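Local atomic coordinates of catechol 1,2 dioxygenase (Acinetobacter radioresistens, PDB entry 2XSU), a protein that probably catalyses the iron(III)-dependent ring opening of catechol by O2, giving cis,cis-muconate, as an intradiol dioxygenase. Residues A[121-126]-A[190-196]; A[151-157]-A[181-187]. The protein carries 1 engineered substitution. One frame throughout, in Å; residues are numbered along the deposited sequence.

Contact 1: A[121-126]-A[190-196]; sequences GFARMD and KYVALTT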
loop_
_atom_site.group_PDB
_atom_site.type_symbol
_atom_site.label_atom_id
_atom_site.label_comp_id
_atom_site.label_asym_id
_atom_site.label_seq_id
_atom_site.Cartn_x
_atom_site.Cartn_y
_atom_site.Cartn_z
ATOM N N GLY A 121 -24.616 -33.195 -0.589
ATOM C CA GLY A 121 -24.186 -34.234 -1.525
ATOM C C GLY A 121 -23.986 -33.846 -2.985
ATOM O O GLY A 121 -23.092 -34.379 -3.667
ATOM N N PHE A 122 -24.812 -32.923 -3.462
ATOM C CA PHE A 122 -24.810 -32.515 -4.870
ATOM C C PHE A 122 -25.126 -31.033 -5.022
ATOM O O PHE A 122 -26.004 -30.510 -4.316
ATOM C CB PHE A 122 -25.856 -33.330 -5.662
ATOM C CG PHE A 122 -25.997 -32.905 -7.094
ATOM C CD1 PHE A 122 -25.256 -33.535 -8.100
ATOM C CD2 PHE A 122 -26.862 -31.864 -7.442
ATOM C CE1 PHE A 122 -25.367 -33.108 -9.438
ATOM C CE2 PHE A 122 -26.980 -31.435 -8.756
ATOM C CZ PHE A 122 -26.225 -32.050 -9.764
ATOM N N ALA A 123 -24.446 -30.347 -5.946
ATOM C CA ALA A 123 -24.842 -28.986 -6.319
ATOM C C ALA A 123 -24.580 -28.773 -7.783
ATOM O O ALA A 123 -23.550 -29.245 -8.298
ATOM C CB ALA A 123 -24.059 -27.955 -5.547
ATOM N N ARG A 124 -25.475 -28.060 -8.446
ATOM C CA ARG A 124 -25.146 -27.515 -9.762
ATOM C C ARG A 124 -24.621 -26.102 -9.549
ATOM O O ARG A 124 -25.276 -25.279 -8.944
ATOM C CB ARG A 124 -26.332 -27.530 -10.741
ATOM C CG ARG A 124 -25.943 -26.874 -12.056
ATOM C CD ARG A 124 -26.907 -27.128 -13.195
ATOM N NE ARG A 124 -26.431 -26.457 -14.392
ATOM C CZ ARG A 124 -27.047 -26.486 -15.571
ATOM N NH1 ARG A 124 -28.191 -27.172 -15.721
ATOM N NH2 ARG A 124 -26.541 -25.808 -16.585
ATOM N N MET A 125 -23.392 -25.837 -10.021
ATOM C CA MET A 125 -22.703 -24.557 -9.765
ATOM C C MET A 125 -23.015 -23.439 -10.755
ATOM O O MET A 125 -22.881 -22.260 -10.416
ATOM C CB MET A 125 -21.193 -24.806 -9.775
ATOM C CG MET A 125 -20.712 -25.799 -8.701
ATOM S SD MET A 125 -18.897 -25.927 -8.712
ATOM C CE MET A 125 -18.471 -24.256 -8.214
ATOM N N ASP A 126 -23.399 -23.784 -11.993
ATOM C CA ASP A 126 -23.609 -22.755 -13.016
ATOM C C ASP A 126 -25.086 -22.481 -13.273
ATOM O O ASP A 126 -25.928 -23.332 -12.989
ATOM C CB ASP A 126 -22.963 -23.166 -14.349
ATOM C CG ASP A 126 -23.662 -24.356 -14.999
ATOM O OD1 ASP A 126 -23.617 -25.468 -14.439
ATOM O OD2 ASP A 126 -24.241 -24.162 -16.098
ATOM N N LYS A 190 -19.330 -38.489 0.046
ATOM C CA LYS A 190 -19.243 -38.019 -1.342
ATOM C C LYS A 190 -19.779 -36.619 -1.563
ATOM O O LYS A 190 -20.746 -36.188 -0.921
ATOM C CB LYS A 190 -19.996 -38.974 -2.277
ATOM C CG LYS A 190 -19.332 -40.336 -2.541
ATOM C CD LYS A 190 -18.180 -40.265 -3.601
ATOM C CE LYS A 190 -18.500 -39.440 -4.878
ATOM N NZ LYS A 190 -19.574 -40.042 -5.743
ATOM N N TYR A 191 -19.115 -35.873 -2.464
ATOM C CA TYR A 191 -19.668 -34.675 -3.066
ATOM C C TYR A 191 -19.668 -34.802 -4.601
ATOM O O TYR A 191 -18.806 -35.455 -5.188
ATOM C CB TYR A 191 -18.913 -33.399 -2.607
ATOM C CG TYR A 191 -17.562 -33.240 -3.302
ATOM C CD1 TYR A 191 -17.449 -32.413 -4.427
ATOM C CD2 TYR A 191 -16.442 -33.928 -2.854
ATOM C CE1 TYR A 191 -16.200 -32.291 -5.126
ATOM C CE2 TYR A 191 -15.186 -33.802 -3.513
ATOM C CZ TYR A 191 -15.094 -32.978 -4.634
ATOM O OH TYR A 191 -13.889 -32.861 -5.294
ATOM N N VAL A 192 -20.632 -34.152 -5.240
ATOM C CA VAL A 192 -20.689 -34.061 -6.692
ATOM C C VAL A 192 -21.066 -32.635 -7.055
ATOM O O VAL A 192 -22.060 -32.082 -6.559
ATOM C CB VAL A 192 -21.773 -35.021 -7.295
ATOM C CG1 VAL A 192 -21.852 -34.888 -8.819
ATOM C CG2 VAL A 192 -21.525 -36.452 -6.878
ATOM N N ALA A 193 -20.247 -32.034 -7.918
ATOM C CA ALA A 193 -20.557 -30.761 -8.498
ATOM C C ALA A 193 -20.762 -30.881 -10.007
ATOM O O ALA A 193 -19.896 -31.365 -10.734
ATOM C CB ALA A 193 -19.441 -29.741 -8.197
ATOM N N LEU A 194 -21.906 -30.403 -10.469
ATOM C CA LEU A 194 -22.179 -30.244 -11.905
ATOM C C LEU A 194 -21.934 -28.784 -12.282
ATOM O O LEU A 194 -22.553 -27.853 -11.754
ATOM C CB LEU A 194 -23.626 -30.695 -12.240
ATOM C CG LEU A 194 -24.115 -30.421 -13.679
ATOM C CD1 LEU A 194 -23.268 -31.131 -14.741
ATOM C CD2 LEU A 194 -25.616 -30.803 -13.809
ATOM N N THR A 195 -20.980 -28.565 -13.189
ATOM C CA THR A 195 -20.548 -27.197 -13.476
ATOM C C THR A 195 -20.071 -27.063 -14.928
ATOM O O THR A 195 -20.512 -27.839 -15.803
ATOM C CB THR A 195 -19.469 -26.756 -12.423
ATOM O OG1 THR A 195 -19.224 -25.360 -12.525
ATOM C CG2 THR A 195 -18.168 -27.560 -12.537
ATOM N N THR A 196 -19.217 -26.068 -15.174
ATOM C CA THR A 196 -18.627 -25.841 -16.495
ATOM C C THR A 196 -17.113 -25.787 -16.374
ATOM O O THR A 196 -16.586 -25.549 -15.273
ATOM C CB THR A 196 -19.144 -24.564 -17.160
ATOM O OG1 THR A 196 -18.996 -23.435 -16.277
ATOM C CG2 THR A 196 -20.625 -24.728 -17.507
HETATM O O HOH W 1 -23.344 -27.686 -16.167
#
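Phe122, Ala123 and Arg124 pair in register with Val192, Ala193 and Leu194 as parallel strands whose axes diverge by only 9°. Four backbone hydrogen bonds form the ladder: Val192 N to Gly121 O, Ala123 N to Val192 O, Leu194 N to Ala123 O and Met125 N to Leu194 O. The last of them, from Met125 N to Leu194 O, measures 2.8 Å. Ala123, Val192 and Leu194 thus each spend both N-H and C=O on the pairing, the usual alternation of parallel strands. Gly121, with positive phi, makes the bend that leads into it.

Apolar contacts lie on both faces. Phe122 holds CG opposite its backbone N (chi1 176°), which lays the ring along the neighbouring strand: CD1 meets Val192 CG1 at 3.7 Å, and CZ reaches Leu194 CB at 3.8 Å. Beta-branched Val192 offers a methyl just there. On the reverse face the small Ala193 accommodates Met125, whose SD lies 3.9 Å from Ala193 CB. Met125 CB also makes a van der Waals contact of 3.4 Å with Thr195 OG1, a hydroxyl whose polar partner is His160 NE2.

Charged groups close the end. Arg124 runs out fully extended, its CD against Leu194 CD2, and presents NE and NH2 side-on to the carboxylate of Asp126. Arg124 NE binds Asp126 OD1 at 3.0 Å, from 48° above the carboxylate plane; Arg124 NH2 forms the salt bridge to Asp126 OD2 at 2.9 Å, on the syn side though tilted out of that plane. The two bonds fix the carboxylate's rotation, and a water donates to both Asp126 OD1 and Thr195 O, tying the turn to the other strand.

Strand 190-196 runs between 122-124 and the antiparallel strand 136-145 in the mixed sheet of the dioxygenase domain, while Ile183 of strand 180-184 covers Ala123 and Ala193.

Contact 2: A[151-157]-A[181-187]; sequences IEGAKVE and RTILTDV
Thr185 OG1 is held by two backbone groups of 151-154: it donates to Ile151 O at 2.7 Å and accepts the N-H of Ala154, whose N lies 3.0 Å away. Its chi1 of 56° sets the hydroxyl between the backbone N and carbonyl carbon, leaving the methyl CG2 to pack 3.9 Å from Val156 CG2. Threonine suits the place because one branch satisfies buried backbone while the other joins the apolar side. The same residue also uses its backbone: Thr185 O accepts Gly153 N from well above the carbonyl plane, and Thr185 N binds Ala154 O. Gly153, with phi 84°, turns the chain directly after its N-H bond, a backbone shape that suits a residue without a side chain.

Beyond the turn the chains become antiparallel strands, 155-157 and 181-184, part of the beta-sheet core of the intradiol dioxygenases; the long connection between them carries the iron ligand Tyr167. Val156 and Ile183 form the hydrogen-bonded pair, with reciprocal N-H to C=O bonds and both side chains buried on the same face of the sheet.

On the other face, that of Lys155, Glu157, Thr182 and Leu184, Thr182 spreads its branches. With chi1 -63° OG1 lies beside the backbone N and CG2 points away from it, where CG2 meets Lys155 CG at 3.5 Å, the extended lysine supplying its aliphatic stem. OG1 lies alongside Glu157, and a water bridges Thr182 OG1 to Glu157 OE1, which is also bonded to Tyr112 OH. At the opposite end Glu152 CG passes 3.4 Å from Asp186 O, and another water donates to both Glu152 OE1 and Val187 O.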
loop_
_atom_site.group_PDB
_atom_site.type_symbol
_atom_site.label_atom_id
_atom_site.label_comp_id
_atom_site.label_asym_id
_atom_site.label_seq_id
_atom_site.Cartn_x
_atom_site.Cartn_y
_atom_site.Cartn_z
ATOM N N ILE A 151 -15.782 -39.298 5.747
ATOM C CA ILE A 151 -16.258 -38.225 6.613
ATOM C C ILE A 151 -17.578 -37.688 6.056
ATOM O O ILE A 151 -17.612 -37.082 4.966
ATOM C CB ILE A 151 -15.236 -37.051 6.748
ATOM C CG1 ILE A 151 -13.904 -37.568 7.292
ATOM C CG2 ILE A 151 -15.784 -35.947 7.636
ATOM C CD1 ILE A 151 -12.732 -36.522 7.229
ATOM N N GLU A 152 -18.669 -37.916 6.797
ATOM C CA GLU A 152 -19.988 -37.377 6.444
ATOM C C GLU A 152 -20.166 -35.972 7.030
ATOM O O GLU A 152 -19.783 -35.731 8.179
ATOM C CB GLU A 152 -21.123 -38.307 6.946
ATOM C CG GLU A 152 -22.551 -37.739 6.700
ATOM C CD GLU A 152 -23.688 -38.640 7.244
ATOM O OE1 GLU A 152 -23.423 -39.460 8.152
ATOM O OE2 GLU A 152 -24.848 -38.518 6.758
ATOM N N GLY A 153 -20.742 -35.047 6.248
ATOM C CA GLY A 153 -21.027 -33.696 6.716
ATOM C C GLY A 153 -19.869 -32.711 6.629
ATOM O O GLY A 153 -19.965 -31.594 7.131
ATOM N N ALA A 154 -18.791 -33.119 5.963
ATOM C CA ALA A 154 -17.689 -32.205 5.675
ATOM C C ALA A 154 -18.178 -31.105 4.737
ATOM O O ALA A 154 -18.959 -31.373 3.814
ATOM C CB ALA A 154 -16.523 -32.957 5.061
ATOM N N LYS A 155 -17.730 -29.879 4.988
ATOM C CA LYS A 155 -18.133 -28.710 4.207
ATOM C C LYS A 155 -17.143 -28.491 3.055
ATOM O O LYS A 155 -16.000 -28.102 3.301
ATOM C CB LYS A 155 -18.145 -27.509 5.139
ATOM C CG LYS A 155 -18.789 -26.293 4.603
ATOM C CD LYS A 155 -18.980 -25.281 5.727
ATOM C CE LYS A 155 -19.422 -23.933 5.194
ATOM N NZ LYS A 155 -19.785 -22.968 6.285
ATOM N N VAL A 156 -17.582 -28.746 1.820
ATOM C CA VAL A 156 -16.721 -28.604 0.630
ATOM C C VAL A 156 -17.135 -27.320 -0.067
ATOM O O VAL A 156 -18.229 -27.244 -0.656
ATOM C CB VAL A 156 -16.851 -29.820 -0.313
ATOM C CG1 VAL A 156 -15.946 -29.625 -1.569
ATOM C CG2 VAL A 156 -16.472 -31.106 0.441
ATOM N N GLU A 157 -16.289 -26.283 0.012
ATOM C CA GLU A 157 -16.602 -25.008 -0.605
ATOM C C GLU A 157 -15.799 -24.871 -1.865
ATOM O O GLU A 157 -14.580 -25.001 -1.809
ATOM C CB GLU A 157 -16.267 -23.850 0.344
ATOM C CG GLU A 157 -17.032 -23.916 1.653
ATOM C CD GLU A 157 -16.765 -22.694 2.496
ATOM O OE1 GLU A 157 -17.173 -21.587 2.081
ATOM O OE2 GLU A 157 -16.164 -22.864 3.601
ATOM N N ARG A 181 -20.322 -22.561 -4.667
ATOM C CA ARG A 181 -21.234 -23.432 -3.909
ATOM C C ARG A 181 -20.570 -24.015 -2.670
ATOM O O ARG A 181 -19.339 -24.228 -2.638
ATOM C CB ARG A 181 -21.763 -24.578 -4.765
ATOM C CG ARG A 181 -22.631 -24.184 -5.961
ATOM C CD ARG A 181 -23.973 -23.549 -5.542
ATOM N NE ARG A 181 -24.789 -23.340 -6.746
ATOM C CZ ARG A 181 -24.791 -22.242 -7.484
ATOM N NH1 ARG A 181 -24.045 -21.196 -7.144
ATOM N NH2 ARG A 181 -25.564 -22.163 -8.583
ATOM N N THR A 182 -21.399 -24.339 -1.676
ATOM C CA THR A 182 -20.977 -25.143 -0.550
ATOM C C THR A 182 -21.754 -26.443 -0.631
ATOM O O THR A 182 -23.001 -26.416 -0.688
ATOM C CB THR A 182 -21.305 -24.443 0.789
ATOM O OG1 THR A 182 -20.556 -23.228 0.861
ATOM C CG2 THR A 182 -20.970 -25.347 1.990
ATOM N N ILE A 183 -21.024 -27.548 -0.610
ATOM C CA ILE A 183 -21.614 -28.903 -0.685
ATOM C C ILE A 183 -21.231 -29.672 0.586
ATOM O O ILE A 183 -20.054 -29.825 0.901
ATOM C CB ILE A 183 -21.130 -29.716 -1.919
ATOM C CG1 ILE A 183 -21.312 -28.942 -3.214
ATOM C CG2 ILE A 183 -21.904 -31.053 -2.010
ATOM C CD1 ILE A 183 -20.586 -29.579 -4.425
ATOM N N LEU A 184 -22.224 -30.191 1.318
ATOM C CA LEU A 184 -21.897 -31.009 2.492
ATOM C C LEU A 184 -21.805 -32.454 2.061
ATOM O O LEU A 184 -22.692 -32.952 1.373
ATOM C CB LEU A 184 -22.964 -30.860 3.610
ATOM C CG LEU A 184 -23.272 -29.435 4.070
ATOM C CD1 LEU A 184 -24.487 -29.408 5.057
ATOM C CD2 LEU A 184 -22.030 -28.795 4.691
ATOM N N THR A 185 -20.727 -33.144 2.444
ATOM C CA THR A 185 -20.567 -34.535 1.990
ATOM C C THR A 185 -21.711 -35.404 2.548
ATOM O O THR A 185 -22.205 -35.166 3.668
ATOM C CB THR A 185 -19.223 -35.168 2.360
ATOM O OG1 THR A 185 -19.041 -35.081 3.772
ATOM C CG2 THR A 185 -18.047 -34.409 1.649
ATOM N N ASP A 186 -22.131 -36.375 1.748
ATOM C CA ASP A 186 -23.281 -37.208 2.107
ATOM C C ASP A 186 -22.850 -38.374 3.004
ATOM O O ASP A 186 -21.709 -38.433 3.480
ATOM C CB ASP A 186 -24.004 -37.687 0.835
ATOM C CG ASP A 186 -23.148 -38.608 -0.045
ATOM O OD1 ASP A 186 -22.213 -39.283 0.436
ATOM O OD2 ASP A 186 -23.456 -38.688 -1.255
ATOM N N VAL A 187 -23.780 -39.306 3.234
ATOM C CA VAL A 187 -23.521 -40.464 4.089
ATOM C C VAL A 187 -22.354 -41.367 3.629
ATOM O O VAL A 187 -21.785 -42.116 4.433
ATOM C CB VAL A 187 -24.833 -41.300 4.297
ATOM C CG1 VAL A 187 -25.227 -42.014 3.034
ATOM C CG2 VAL A 187 -24.637 -42.286 5.445
HETATM O O HOH W 2 -21.941 -41.899 7.346
HETATM O O HOH W 3 -18.706 -21.603 -0.234
#

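How the contacts relate
From the N terminus, 121-126 comes first; strand 136-145 and 151-157 follow before its partner is reached. The excursion that carries Tyr167 comes next, and strand 180-184 returns to close contact 2. A short turn later, 190-196 closes contact 1, the larger loop, which encloses the smaller one; the two do not cross. Strand 180-184 also lies beside strand 118-120, so the segment 118-124 changes partner near Gly121, whose N probably bonds Leu184 O, before running on along 190-196. Contact 1 thus joins 122-124 to 190-196 and contact 2 joins 155-159 to 180-184, all within one mixed sheet, with 118-120 and Gly121 linking the two.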